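PDB 3NYY: putative glycyl-glycine endopeptidase lytM from Ruminococcus gnavus, which is probably a metalloendopeptidase of the M23 family, related to enzymes that cut peptide cross-links of the bacterial cell wall. Local coordinates for residues A[92-97]-A[236-241]; A[143-148]-A[173-178]; A[30-35]-A[240-245]; A[129-134]-A[214-219]. All coordinates share one frame; numbering follows the deposited sequence.

Contact 1 (A[92-97]-A[236-241]); sequences KYFPIP and PVLRYA
No hydrogen bond joins 92-97 to 236-241, so the contact rests on apolar packing and on carbonyl oxygens lying against an aromatic side chain. The apolar part centres on Leu238, in the short helix 235-240. Its CG lies anti to the carbonyl carbon (chi1 -77°), which carries the CD2 branch across to the loop. There CD2 presses on Pro95 CD at 3.5 Å, tighter than usual for two carbons, and meets the ring of Phe94 at CE1, 3.9 Å away; Leu238 crosses both side chains at about a right angle. Pro95 CD also lies over one face of the Phe94 ring. Ala241 turns its CB toward the loop and touches the Phe94 backbone, 3.8 Å from Phe94 N.

Among the polar atoms, Leu238 O lies near the ring plane at the edge of Phe94, 3.6 Å from CD1, whereas Ala241 O approaches Phe94 CB at 3.3 Å. Phe94 N bonds to Ala244 O, and Pro95 O is met by Val143 N. The arrangement is plain helix-to-loop packing, in which the C-terminal end of helix 235-240 and a proline-containing loop close over the M23 beta-sheet at Ile130, Leu217 and Leu219.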
# COMPACT_ATOMS: atom_id res chain seq x y z
N LYS A 92 -9.03 17.02 -11.43
CA LYS A 92 -8.93 16.80 -12.88
C LYS A 92 -7.91 15.71 -13.23
O LYS A 92 -8.12 14.96 -14.17
CB LYS A 92 -8.49 18.12 -13.56
CG LYS A 92 -8.40 18.03 -15.07
CD LYS A 92 -8.23 19.37 -15.76
CE LYS A 92 -8.22 19.13 -17.27
NZ LYS A 92 -7.76 20.38 -17.96
N TYR A 93 -6.85 15.59 -12.44
CA TYR A 93 -5.76 14.65 -12.70
C TYR A 93 -5.28 13.91 -11.45
O TYR A 93 -5.34 14.44 -10.33
CB TYR A 93 -4.57 15.39 -13.29
CG TYR A 93 -4.73 15.95 -14.66
CD1 TYR A 93 -4.87 15.11 -15.76
CD2 TYR A 93 -4.67 17.33 -14.88
CE1 TYR A 93 -4.98 15.62 -17.03
CE2 TYR A 93 -4.75 17.85 -16.15
CZ TYR A 93 -4.92 17.00 -17.23
OH TYR A 93 -4.97 17.49 -18.53
N PHE A 94 -4.85 12.66 -11.67
CA PHE A 94 -4.04 11.93 -10.71
C PHE A 94 -2.73 12.75 -10.53
O PHE A 94 -2.31 13.45 -11.44
CB PHE A 94 -3.73 10.57 -11.35
CG PHE A 94 -3.17 9.55 -10.38
CD1 PHE A 94 -4.00 8.92 -9.47
CD2 PHE A 94 -1.83 9.20 -10.44
CE1 PHE A 94 -3.50 8.01 -8.60
CE2 PHE A 94 -1.30 8.25 -9.55
CZ PHE A 94 -2.13 7.69 -8.62
N PRO A 95 -2.08 12.69 -9.35
CA PRO A 95 -0.91 13.53 -9.11
C PRO A 95 0.40 13.11 -9.79
O PRO A 95 1.35 13.89 -9.81
CB PRO A 95 -0.76 13.46 -7.60
CG PRO A 95 -1.33 12.13 -7.24
CD PRO A 95 -2.52 12.02 -8.13
N ILE A 96 0.45 11.89 -10.33
CA ILE A 96 1.66 11.40 -10.99
C ILE A 96 1.38 11.25 -12.49
O ILE A 96 0.46 10.52 -12.87
CB ILE A 96 2.15 10.07 -10.46
CG1 ILE A 96 2.21 10.06 -8.93
CG2 ILE A 96 3.58 9.77 -11.03
CD1 ILE A 96 2.98 11.21 -8.27
N PRO A 97 2.15 11.95 -13.33
CA PRO A 97 1.96 11.81 -14.77
C PRO A 97 2.31 10.44 -15.29
O PRO A 97 3.04 9.69 -14.62
CB PRO A 97 2.94 12.85 -15.37
CG PRO A 97 3.20 13.81 -14.32
CD PRO A 97 3.15 12.99 -13.03
N PRO A 236 -10.14 7.02 -2.18
CA PRO A 236 -11.18 6.84 -3.22
C PRO A 236 -11.16 7.87 -4.36
O PRO A 236 -11.36 7.48 -5.55
CB PRO A 236 -12.49 6.85 -2.40
CG PRO A 236 -12.03 6.35 -1.00
CD PRO A 236 -10.71 7.05 -0.83
N VAL A 237 -10.88 9.13 -4.05
CA VAL A 237 -10.73 10.15 -5.12
C VAL A 237 -9.51 9.88 -5.99
O VAL A 237 -9.54 10.06 -7.20
CB VAL A 237 -10.85 11.56 -4.59
CG1 VAL A 237 -9.59 12.03 -3.83
CG2 VAL A 237 -11.19 12.60 -5.74
N LEU A 238 -8.45 9.30 -5.41
CA LEU A 238 -7.29 8.92 -6.20
C LEU A 238 -7.66 7.81 -7.16
O LEU A 238 -7.26 7.85 -8.32
CB LEU A 238 -6.11 8.48 -5.34
CG LEU A 238 -5.33 9.60 -4.68
CD1 LEU A 238 -4.43 9.10 -3.55
CD2 LEU A 238 -4.46 10.41 -5.74
N ARG A 239 -8.43 6.80 -6.68
CA ARG A 239 -8.89 5.71 -7.54
C ARG A 239 -9.74 6.23 -8.67
O ARG A 239 -9.63 5.78 -9.81
CB ARG A 239 -9.67 4.67 -6.76
CG ARG A 239 -8.82 3.87 -5.80
CD ARG A 239 -7.78 3.04 -6.49
NE ARG A 239 -8.26 2.25 -7.61
CZ ARG A 239 -8.72 1.00 -7.54
NH1 ARG A 239 -8.81 0.36 -6.37
NH2 ARG A 239 -9.07 0.39 -8.67
N TYR A 240 -10.58 7.22 -8.35
CA TYR A 240 -11.43 7.88 -9.35
C TYR A 240 -10.62 8.60 -10.43
O TYR A 240 -11.00 8.56 -11.61
CB TYR A 240 -12.41 8.82 -8.63
CG TYR A 240 -12.96 9.99 -9.40
CD1 TYR A 240 -14.14 9.87 -10.12
CD2 TYR A 240 -12.34 11.22 -9.34
CE1 TYR A 240 -14.66 10.97 -10.79
CE2 TYR A 240 -12.82 12.32 -10.01
CZ TYR A 240 -14.00 12.18 -10.74
OH TYR A 240 -14.50 13.27 -11.40
N ALA A 241 -9.50 9.18 -10.04
CA ALA A 241 -8.61 9.87 -10.95
C ALA A 241 -7.51 9.00 -11.57
O ALA A 241 -6.72 9.51 -12.34
CB ALA A 241 -7.95 11.02 -10.20

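Contact 2 (A[143-148]-A[173-178]); sequences VSMTDG and FYYAHL
Strand 172-178 of the M23 antiparallel sheet turns Phe173 and Tyr175 toward the loop linking strands 141-143 and 148-153, and the two meet in a buried hydrogen-bond network flanked by aromatic packing. The polar part centres on the Tyr175 hydroxyl. Met145 N donates to Tyr175 OH over 2.9 Å, almost perfectly straight at 175°. A water in the Tyr175 ring plane joins OH to the loop, donating to Ser144 OG and to Thr146 OG1, so a buried phenol is gripped by two partners. Ser144 OG, anti to its backbone N, bonds in turn to a lone pair of Thr146 O at 2.6 Å, while Thr146 OG1 gives to Asp147 O from above the carbonyl plane.

The same threonine serves the apolar side. With OG1 in the crowded position between N and the carbonyl carbon, the CG2 methyl is set over one face of Phe173 as a CH-pi contact, 3.8 Å from the ring centroid. Selenomethionine Met145, bent at chi3 (75°), makes an oblique Met-aromatic contact with the same ring and crosses it at about a right angle; its SE stands 4.1 Å from Phe173 CD2.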
# COMPACT_ATOMS: atom_id res chain seq x y z
N VAL A 143 2.32 16.54 -10.13
CA VAL A 143 1.50 17.59 -10.68
C VAL A 143 0.28 17.83 -9.82
O VAL A 143 -0.17 16.96 -9.06
CB VAL A 143 1.07 17.29 -12.12
CG1 VAL A 143 2.29 17.11 -13.01
CG2 VAL A 143 0.11 16.09 -12.19
N SER A 144 -0.26 19.03 -9.92
CA SER A 144 -1.39 19.43 -9.10
C SER A 144 -2.64 18.71 -9.60
O SER A 144 -2.96 18.76 -10.78
CB SER A 144 -1.65 20.93 -9.21
OG SER A 144 -2.65 21.37 -8.26
N MSE A 145 -3.35 18.11 -8.68
CA MSE A 145 -4.59 17.40 -9.04
C MSE A 145 -5.69 18.37 -9.45
O MSE A 145 -6.61 17.99 -10.16
CB MSE A 145 -5.04 16.54 -7.87
CG MSE A 145 -4.08 15.37 -7.56
SE MSE A 145 -4.54 14.44 -5.92
CE MSE A 145 -6.04 13.48 -6.56
N THR A 146 -5.60 19.59 -8.93
CA THR A 146 -6.66 20.61 -9.02
C THR A 146 -6.10 21.96 -9.46
O THR A 146 -4.90 22.22 -9.37
CB THR A 146 -7.30 20.85 -7.61
OG1 THR A 146 -6.35 21.51 -6.76
CG2 THR A 146 -7.74 19.48 -6.96
N ASP A 147 -6.98 22.84 -9.90
CA ASP A 147 -6.63 24.23 -9.97
C ASP A 147 -6.48 24.69 -8.52
O ASP A 147 -6.94 24.02 -7.58
CB ASP A 147 -7.77 25.03 -10.60
CG ASP A 147 -7.92 24.83 -12.09
OD1 ASP A 147 -7.13 24.16 -12.75
OD2 ASP A 147 -8.89 25.43 -12.62
N GLY A 148 -5.89 25.85 -8.34
CA GLY A 148 -5.88 26.46 -7.01
C GLY A 148 -4.81 27.48 -6.82
O GLY A 148 -4.36 28.11 -7.80
N PHE A 173 -5.04 20.53 -0.68
CA PHE A 173 -4.32 19.36 -1.17
C PHE A 173 -2.86 19.47 -0.76
O PHE A 173 -2.20 20.45 -1.08
CB PHE A 173 -4.48 19.26 -2.69
CG PHE A 173 -5.84 18.79 -3.10
CD1 PHE A 173 -6.97 19.61 -3.04
CD2 PHE A 173 -6.00 17.48 -3.53
CE1 PHE A 173 -8.24 19.10 -3.38
CE2 PHE A 173 -7.22 16.98 -3.89
CZ PHE A 173 -8.36 17.78 -3.81
N TYR A 174 -2.37 18.45 -0.05
CA TYR A 174 -1.08 18.44 0.58
C TYR A 174 -0.18 17.44 -0.08
O TYR A 174 -0.55 16.29 -0.15
CB TYR A 174 -1.31 18.08 2.06
CG TYR A 174 -0.09 17.91 2.94
CD1 TYR A 174 0.73 18.99 3.25
CD2 TYR A 174 0.24 16.67 3.48
CE1 TYR A 174 1.83 18.80 4.09
CE2 TYR A 174 1.31 16.52 4.32
CZ TYR A 174 2.10 17.58 4.63
OH TYR A 174 3.22 17.43 5.46
N TYR A 175 0.99 17.90 -0.54
CA TYR A 175 1.94 17.05 -1.29
C TYR A 175 3.25 17.10 -0.54
O TYR A 175 3.86 18.17 -0.41
CB TYR A 175 2.13 17.57 -2.71
CG TYR A 175 0.86 17.70 -3.53
CD1 TYR A 175 0.02 18.81 -3.37
CD2 TYR A 175 0.55 16.78 -4.53
CE1 TYR A 175 -1.14 18.97 -4.12
CE2 TYR A 175 -0.59 16.93 -5.29
CZ TYR A 175 -1.46 18.01 -5.09
OH TYR A 175 -2.63 18.09 -5.85
N ALA A 176 3.71 15.95 -0.06
CA ALA A 176 4.86 15.87 0.85
C ALA A 176 5.96 14.89 0.42
O ALA A 176 5.78 14.03 -0.47
CB ALA A 176 4.39 15.55 2.29
N HIS A 177 7.14 15.12 1.01
CA HIS A 177 8.39 14.36 0.82
C HIS A 177 9.06 14.58 -0.53
O HIS A 177 9.91 13.76 -0.93
CB HIS A 177 8.19 12.86 1.09
CG HIS A 177 7.53 12.60 2.40
ND1 HIS A 177 8.08 13.01 3.59
CD2 HIS A 177 6.33 12.05 2.71
CE1 HIS A 177 7.26 12.70 4.59
NE2 HIS A 177 6.18 12.13 4.08
N LEU A 178 8.73 15.71 -1.18
CA LEU A 178 9.28 16.06 -2.48
C LEU A 178 10.83 16.20 -2.42
O LEU A 178 11.40 16.65 -1.41
CB LEU A 178 8.69 17.38 -3.02
CG LEU A 178 7.17 17.43 -3.18
CD1 LEU A 178 6.74 18.90 -3.54
CD2 LEU A 178 6.72 16.46 -4.26
O HOH W 1 -3.87 20.43 -5.97

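Contact 3 (A[30-35]-A[240-245])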
# COMPACT_ATOMS: atom_id res chain seq x y z
N TYR A 30 -19.52 3.94 -11.10
CA TYR A 30 -20.52 4.97 -11.40
C TYR A 30 -19.89 6.34 -11.40
O TYR A 30 -20.18 7.17 -12.26
CB TYR A 30 -21.71 4.87 -10.42
CG TYR A 30 -22.62 6.07 -10.61
CD1 TYR A 30 -23.63 6.07 -11.56
CD2 TYR A 30 -22.40 7.22 -9.87
CE1 TYR A 30 -24.42 7.22 -11.73
CE2 TYR A 30 -23.11 8.33 -10.05
CZ TYR A 30 -24.13 8.34 -10.95
OH TYR A 30 -24.82 9.53 -11.07
N LEU A 31 -19.03 6.60 -10.42
CA LEU A 31 -18.47 7.96 -10.23
C LEU A 31 -17.63 8.44 -11.41
O LEU A 31 -17.64 9.62 -11.72
CB LEU A 31 -17.71 8.03 -8.90
CG LEU A 31 -18.62 8.09 -7.68
CD1 LEU A 31 -17.77 7.89 -6.38
CD2 LEU A 31 -19.44 9.40 -7.60
N LYS A 32 -16.99 7.52 -12.11
CA LYS A 32 -16.18 7.91 -13.27
C LYS A 32 -17.00 8.56 -14.39
O LYS A 32 -16.43 9.28 -15.22
CB LYS A 32 -15.48 6.71 -13.89
CG LYS A 32 -14.55 5.93 -12.96
CD LYS A 32 -13.16 6.50 -12.83
CE LYS A 32 -12.13 5.35 -12.63
NZ LYS A 32 -12.38 4.50 -11.40
N GLN A 33 -18.31 8.29 -14.43
CA GLN A 33 -19.19 8.85 -15.46
C GLN A 33 -20.12 9.94 -14.94
O GLN A 33 -20.96 10.44 -15.67
CB GLN A 33 -19.98 7.72 -16.11
CG GLN A 33 -19.09 6.62 -16.68
CD GLN A 33 -18.01 7.18 -17.58
OE1 GLN A 33 -18.28 7.92 -18.52
NE2 GLN A 33 -16.76 6.83 -17.29
N ALA A 34 -19.98 10.32 -13.66
CA ALA A 34 -20.92 11.23 -13.04
C ALA A 34 -20.50 12.66 -13.32
O ALA A 34 -19.36 12.98 -13.16
CB ALA A 34 -20.97 10.99 -11.53
N ALA A 35 -21.47 13.51 -13.66
CA ALA A 35 -21.19 14.92 -13.91
C ALA A 35 -20.81 15.65 -12.62
O ALA A 35 -20.02 16.58 -12.64
CB ALA A 35 -22.42 15.57 -14.52
N TYR A 240 -10.58 7.22 -8.35
CA TYR A 240 -11.43 7.88 -9.35
C TYR A 240 -10.62 8.60 -10.43
O TYR A 240 -11.00 8.56 -11.61
CB TYR A 240 -12.41 8.82 -8.63
CG TYR A 240 -12.96 9.99 -9.40
CD1 TYR A 240 -14.14 9.87 -10.12
CD2 TYR A 240 -12.34 11.22 -9.34
CE1 TYR A 240 -14.66 10.97 -10.79
CE2 TYR A 240 -12.82 12.32 -10.01
CZ TYR A 240 -14.00 12.18 -10.74
OH TYR A 240 -14.50 13.27 -11.40
N ALA A 241 -9.50 9.18 -10.04
CA ALA A 241 -8.61 9.87 -10.95
C ALA A 241 -7.51 9.00 -11.57
O ALA A 241 -6.72 9.51 -12.34
CB ALA A 241 -7.95 11.02 -10.20
N GLU A 242 -7.52 7.69 -11.27
CA GLU A 242 -6.45 6.77 -11.66
C GLU A 242 -6.14 6.79 -13.15
O GLU A 242 -4.97 6.78 -13.54
CB GLU A 242 -6.81 5.32 -11.23
CG GLU A 242 -7.96 4.66 -11.99
CD GLU A 242 -8.60 3.50 -11.22
OE1 GLU A 242 -7.96 2.97 -10.27
OE2 GLU A 242 -9.76 3.14 -11.58
N ASN A 243 -7.19 6.82 -13.96
CA ASN A 243 -7.09 6.80 -15.43
C ASN A 243 -7.00 8.19 -16.04
O ASN A 243 -7.06 8.32 -17.25
CB ASN A 243 -8.24 6.02 -16.06
CG ASN A 243 -8.21 4.56 -15.68
OD1 ASN A 243 -7.12 3.98 -15.51
ND2 ASN A 243 -9.38 3.96 -15.53
N ALA A 244 -6.83 9.21 -15.19
CA ALA A 244 -6.65 10.59 -15.62
C ALA A 244 -5.23 11.03 -15.30
O ALA A 244 -4.97 11.90 -14.47
CB ALA A 244 -7.68 11.51 -14.96
N ARG A 245 -4.28 10.39 -15.95
CA ARG A 245 -2.86 10.73 -15.77
C ARG A 245 -2.42 11.63 -16.93
O ARG A 245 -2.58 11.28 -18.11
CB ARG A 245 -2.02 9.47 -15.66
CG ARG A 245 -2.26 8.81 -14.32
CD ARG A 245 -1.45 7.54 -14.08
NE ARG A 245 -0.03 7.81 -13.84
CZ ARG A 245 0.90 6.86 -13.71
NH1 ARG A 245 0.58 5.57 -13.80
NH2 ARG A 245 2.17 7.21 -13.48
O HOH W 2 -16.34 14.51 -12.84
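Lys32 supplies the one direct charged link between the end of helix 25-31 and the loop after helix 235-240. The chain, bent at chi2, chi3 and chi4, reaches the loop so that Lys32 CD comes within 3.2 Å of Tyr240 O. Beyond it NZ donates to Glu242 OE2 at 3.0 Å, a salt bridge entering from above the carboxylate plane. NZ has a second, weak bond to Arg239 O. The other carboxylate oxygen, Glu242 OE1, pairs with Arg239 NE, so this acid stands between two cations and is probably kept ionised.

Each segment contains a type I beta turn, Leu31 to Ala34 and Ala241 to Ala244, and the contact sets the end of an N-terminal helix against the loop after helix 235-240. In the first turn, Leu31 O accepts Ala34 N at 3.1 Å and also faces the edge of the Tyr240 ring, 3.4 Å from CE1. In the second, Ala241 O accepts Ala244 N at 2.9 Å. Tyr240 points its ring across with CG anti to its N; Tyr240 OH accepts a hydrogen bond from a water, which donates only weakly to Ala34 O. Leu31 CB packs against Tyr240 CD1, and Pro37 of helix 37-48 also touches this tyrosine.

Contact 4 (A[129-134]-A[214-219])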
# COMPACT_ATOMS: atom_id res chain seq x y z
N ASP A 129 -0.16 7.18 0.61
CA ASP A 129 1.25 7.11 0.18
C ASP A 129 1.37 6.45 -1.17
O ASP A 129 1.05 5.28 -1.34
CB ASP A 129 2.07 6.40 1.25
CG ASP A 129 2.09 7.18 2.55
OD1 ASP A 129 2.18 8.41 2.48
OD2 ASP A 129 1.93 6.59 3.63
N ILE A 130 1.79 7.23 -2.15
CA ILE A 130 1.91 6.76 -3.51
C ILE A 130 3.40 6.40 -3.74
O ILE A 130 4.29 7.28 -3.83
CB ILE A 130 1.40 7.77 -4.47
CG1 ILE A 130 -0.09 8.04 -4.24
CG2 ILE A 130 1.63 7.27 -5.90
CD1 ILE A 130 -0.59 9.26 -4.99
N MSE A 131 3.65 5.09 -3.84
CA MSE A 131 4.99 4.54 -3.83
C MSE A 131 5.61 4.46 -5.19
O MSE A 131 4.97 4.01 -6.15
CB MSE A 131 5.04 3.16 -3.15
CG MSE A 131 4.29 3.07 -1.80
SE MSE A 131 5.01 4.12 -0.39
CE MSE A 131 4.08 3.34 1.15
N ALA A 132 6.85 4.94 -5.29
CA ALA A 132 7.63 4.79 -6.54
C ALA A 132 8.03 3.29 -6.80
O ALA A 132 8.59 2.65 -5.91
CB ALA A 132 8.91 5.62 -6.46
N GLU A 133 7.79 2.82 -8.03
CA GLU A 133 8.33 1.56 -8.55
C GLU A 133 9.86 1.68 -8.69
O GLU A 133 10.61 0.86 -8.17
CB GLU A 133 7.73 1.26 -9.93
CG GLU A 133 8.23 -0.06 -10.59
CD GLU A 133 7.53 -1.32 -10.08
OE1 GLU A 133 6.52 -1.23 -9.35
OE2 GLU A 133 8.00 -2.41 -10.44
N LYS A 134 10.31 2.72 -9.39
CA LYS A 134 11.74 3.08 -9.46
C LYS A 134 12.07 3.93 -8.21
O LYS A 134 11.68 5.09 -8.17
CB LYS A 134 12.01 3.84 -10.77
CG LYS A 134 13.44 4.22 -11.05
CD LYS A 134 13.60 4.86 -12.42
CE LYS A 134 15.01 5.36 -12.66
NZ LYS A 134 16.05 4.30 -12.54
N PRO A 214 11.73 5.18 1.85
CA PRO A 214 11.54 5.01 0.41
C PRO A 214 10.93 6.22 -0.28
O PRO A 214 10.21 7.02 0.32
CB PRO A 214 10.52 3.86 0.31
CG PRO A 214 10.64 3.13 1.61
CD PRO A 214 10.91 4.21 2.62
N VAL A 215 11.23 6.31 -1.56
CA VAL A 215 10.69 7.40 -2.38
C VAL A 215 9.19 7.17 -2.58
O VAL A 215 8.75 6.09 -2.99
CB VAL A 215 11.43 7.50 -3.71
CG1 VAL A 215 10.74 8.45 -4.69
CG2 VAL A 215 12.89 7.97 -3.47
N HIS A 216 8.41 8.19 -2.25
CA HIS A 216 6.98 8.18 -2.39
C HIS A 216 6.44 9.58 -2.29
O HIS A 216 7.09 10.49 -1.72
CB HIS A 216 6.34 7.32 -1.29
CG HIS A 216 6.37 7.90 0.09
ND1 HIS A 216 7.53 8.05 0.84
CD2 HIS A 216 5.36 8.36 0.86
CE1 HIS A 216 7.21 8.62 2.00
NE2 HIS A 216 5.90 8.79 2.05
N LEU A 217 5.25 9.75 -2.85
CA LEU A 217 4.49 10.98 -2.63
C LEU A 217 3.49 10.72 -1.52
O LEU A 217 2.67 9.80 -1.62
CB LEU A 217 3.66 11.37 -3.85
CG LEU A 217 2.71 12.55 -3.64
CD1 LEU A 217 3.44 13.92 -3.27
CD2 LEU A 217 1.81 12.73 -4.89
N HIS A 218 3.55 11.50 -0.44
CA HIS A 218 2.45 11.47 0.52
C HIS A 218 1.44 12.53 0.10
O HIS A 218 1.79 13.72 -0.00
CB HIS A 218 2.92 11.70 1.96
CG HIS A 218 1.79 11.85 2.92
ND1 HIS A 218 1.19 10.76 3.51
CD2 HIS A 218 1.09 12.94 3.31
CE1 HIS A 218 0.18 11.18 4.26
NE2 HIS A 218 0.11 12.50 4.18
N LEU A 219 0.19 12.10 -0.10
CA LEU A 219 -0.93 13.00 -0.47
C LEU A 219 -1.89 13.06 0.69
O LEU A 219 -2.33 12.03 1.21
CB LEU A 219 -1.65 12.53 -1.72
CG LEU A 219 -2.88 13.42 -2.04
CD1 LEU A 219 -2.26 14.75 -2.71
CD2 LEU A 219 -3.90 12.69 -2.88
O HOH W 3 4.60 9.33 4.39
O HOH W 4 9.65 3.51 -3.40
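His218 ND1 donates to Asp129 OD1 over 2.8 Å with an angle of 154° at the hydrogen. The carboxylate oxygen uses its syn lone pair and lies close to the imidazole plane, although the two flat groups are turned 49° apart. The same OD1 accepts a water that also bonds His216 NE2 at 2.7 Å, tying both histidines to one oxygen. His216 CG occupies the crowded position between N and the carbonyl carbon (chi1 71°), and ND1 donates to Pro214 O at 2.9 Å. That bond fixes the ring's rotation and puts NE2 on the side of the water.

The backbones form an antiparallel ladder. Ile130 and Leu217 are the hydrogen-bonded pair, exchanging N-H and C=O at 2.8 Å both ways; Asp129 with His218 and Met131 with His216 are non-hydrogen-bonded pairs. Past them Ala132 N reaches Val215 O at 3.2 Å, and a second water bridges Ala132 O and Val215 O. Asp129, His216 and His218 share one sheet face and match the HxxxD and HxH signatures of M23 peptidases; by that pattern Asp129 and His218 would probably be metal ligands and His216 probably catalytic, but here ND1 bonds the carboxylate directly.

On this face Asp129 and His216 run side by side with their planes perpendicular, and Met131 SE lies 3.6 Å from His216 CB. Phe115 of the second subunit meets His216 edge-to-face. On the other face Ile130 CD1 and Leu217 CD2 touch at 4.2 Å; Pro95 touches both, and Leu238 packs on Ile130.

How the contacts relate
From the N terminus, helix 25-31 opens the longest loop, closed by contact 3 when the chain reaches 240-245. Contact 1 begins at 92-97 and returns to 236-241, ending on the same stretch as contact 3 and sharing Tyr240 and Ala241 with it. Contact 4, which pairs strands 128-132 and 216-225, lies within both, and contact 2 lies within contact 4. Contacts 2 and 4 meet on one sheet, where Ala176 N bonds His218 O and His177 lies against His216. Contact 1 joins this sheet to the loop 143-148 through Pro95 and Leu238, while contact 3 adds the N-terminal helices at the periphery.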